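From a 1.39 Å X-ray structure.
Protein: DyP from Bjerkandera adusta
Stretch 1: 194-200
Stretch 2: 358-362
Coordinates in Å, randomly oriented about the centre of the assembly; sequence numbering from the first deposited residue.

Stretch 1 194-200: PGIILTG
Stretch 2 (358-362) EYQSI

How are the two backbones laid out? From Pro-194 to Ile-196 the first stretch has helical phi/psi (-61/-27, -70/-5, -67/-30), and Pro-194 O accepts from Ile-197 N at 3.0 Å and from Leu-198 N at 2.8 Å, drawing the chain into a tight turn. Ile-197 (-109/-40) leads into extended Leu-198 (-104/121) and Thr-199 (-60/138). Gly-200, at 86/-7, adopts angles that suit glycine, since a CB would jam against the preceding carbonyl. In the second stretch, Glu-358 to Gln-360 form the end of a strand that begins earlier in the chain (-135/130, -111/139, -163/158), and Ser-361 turns off at -73/-30. The closest register pairs Ile-197 CA with Gln-360 CA at 4.2 Å.

Which hydrogen bonds join them? Both come from Ser-361, whose CB points toward the turn. Its backbone N donates to Ile-196 O at 2.9 Å, almost straight at 173°. With chi1 at 63° (p), its OG donates to Gly-195 O at 2.7 Å, so one residue satisfies two successive carbonyls. Ile-197 O also lies 3.4 Å from Ser-361 N, but the angle is too poor for a bond. Within the second stretch, Gln-360 (chi1 p, chi2 m) NE2 donates a weak hydrogen bond to Glu-358 O at 3.0 Å (132°).

What does water add? Water 1 donates to Ile-196 O at 2.8 Å and accepts from Ile-362 N at 3.1 Å. Ile-196 O thus receives two donors, and the water links it to the residue after Ser-361.

Where do side chains meet by van der Waals contact? Methyl groups rest against carbonyl oxygens: Ile-197 (m, m) starts away from the strand, yet its CD1 returns to 3.8 Å from Tyr-359 O, and Thr-199 (p) sets CG2 3.7 Å from Ser-361 O. Thr-199 CG2 to Ser-361 CB, at 4.0 Å, is the carbon-carbon pair. Tyr-359 (m) leads its ring away. Of the 260 Å² buried, both sides summed, Ser-361 gives the largest share, 86 Å².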

# COMPACT_ATOMS: atom_id res chain seq x y z
N PRO A 194 11.96 11.84 -9.64
CA PRO A 194 12.27 10.73 -8.75
C PRO A 194 12.14 11.05 -7.26
O PRO A 194 11.84 10.15 -6.48
CB PRO A 194 13.71 10.35 -9.12
CG PRO A 194 14.26 11.53 -9.84
CD PRO A 194 13.10 12.19 -10.51
N GLY A 195 12.32 12.31 -6.90
CA GLY A 195 12.23 12.76 -5.51
C GLY A 195 10.84 12.74 -4.89
O GLY A 195 10.71 13.03 -3.71
N ILE A 196 9.82 12.43 -5.67
CA ILE A 196 8.51 12.13 -5.07
C ILE A 196 8.60 10.83 -4.26
O ILE A 196 7.91 10.66 -3.25
CB ILE A 196 7.40 12.08 -6.13
CG1 ILE A 196 7.31 13.41 -6.90
CG2 ILE A 196 6.05 11.73 -5.49
CD1 ILE A 196 7.18 14.67 -6.04
N ILE A 197 9.47 9.91 -4.70
CA ILE A 197 9.62 8.60 -4.07
C ILE A 197 10.95 8.49 -3.31
O ILE A 197 10.99 7.93 -2.22
CB ILE A 197 9.51 7.47 -5.13
CG1 ILE A 197 8.23 7.61 -5.97
CG2 ILE A 197 9.59 6.09 -4.47
CD1 ILE A 197 6.92 7.58 -5.16
N LEU A 198 12.02 9.03 -3.90
CA LEU A 198 13.38 8.85 -3.39
C LEU A 198 13.85 10.11 -2.69
O LEU A 198 13.93 11.19 -3.31
CB LEU A 198 14.34 8.47 -4.52
CG LEU A 198 14.06 7.13 -5.22
CD1 LEU A 198 14.86 7.02 -6.51
CD2 LEU A 198 14.34 5.94 -4.31
N THR A 199 14.19 9.98 -1.41
CA THR A 199 14.69 11.13 -0.65
C THR A 199 15.97 11.69 -1.27
O THR A 199 16.85 10.94 -1.71
CB THR A 199 14.87 10.78 0.86
OG1 THR A 199 15.57 9.54 1.00
CG2 THR A 199 13.51 10.66 1.54
N GLY A 200 16.05 13.02 -1.32
CA GLY A 200 17.24 13.69 -1.83
C GLY A 200 17.29 13.91 -3.33
O GLY A 200 18.19 14.59 -3.83
N GLU A 358 3.51 1.34 1.51
CA GLU A 358 3.50 2.48 0.60
C GLU A 358 4.75 3.31 0.81
O GLU A 358 5.08 3.65 1.96
CB GLU A 358 2.25 3.33 0.83
CG GLU A 358 2.02 4.40 -0.23
CD GLU A 358 0.62 5.00 -0.19
OE1 GLU A 358 -0.01 5.01 0.87
OE2 GLU A 358 0.14 5.45 -1.26
N TYR A 359 5.43 3.62 -0.29
CA TYR A 359 6.69 4.37 -0.29
C TYR A 359 6.54 5.75 -0.88
O TYR A 359 5.90 5.94 -1.93
CB TYR A 359 7.76 3.65 -1.11
CG TYR A 359 8.15 2.28 -0.61
CD1 TYR A 359 8.97 2.13 0.51
CD2 TYR A 359 7.72 1.13 -1.28
CE1 TYR A 359 9.36 0.88 0.95
CE2 TYR A 359 8.11 -0.15 -0.84
CZ TYR A 359 8.92 -0.25 0.28
OH TYR A 359 9.30 -1.50 0.74
N GLN A 360 7.18 6.72 -0.24
CA GLN A 360 7.19 8.12 -0.68
C GLN A 360 8.33 8.83 0.02
O GLN A 360 8.79 8.37 1.07
CB GLN A 360 5.86 8.82 -0.33
CG GLN A 360 5.50 8.75 1.16
CD GLN A 360 4.73 7.49 1.52
OE1 GLN A 360 3.61 7.28 1.07
NE2 GLN A 360 5.33 6.65 2.37
N SER A 361 8.79 9.94 -0.55
CA SER A 361 9.82 10.73 0.11
C SER A 361 9.28 11.51 1.31
O SER A 361 10.03 11.77 2.26
CB SER A 361 10.47 11.69 -0.88
OG SER A 361 9.49 12.59 -1.35
N ILE A 362 8.00 11.89 1.27
CA ILE A 362 7.40 12.73 2.31
C ILE A 362 6.15 12.01 2.75
O ILE A 362 5.17 11.93 2.00
CB ILE A 362 7.08 14.16 1.81
CG1 ILE A 362 8.37 14.88 1.40
CG2 ILE A 362 6.35 14.97 2.90
CD1 ILE A 362 8.14 16.11 0.51
O HOH W 1 6.48 12.33 -1.45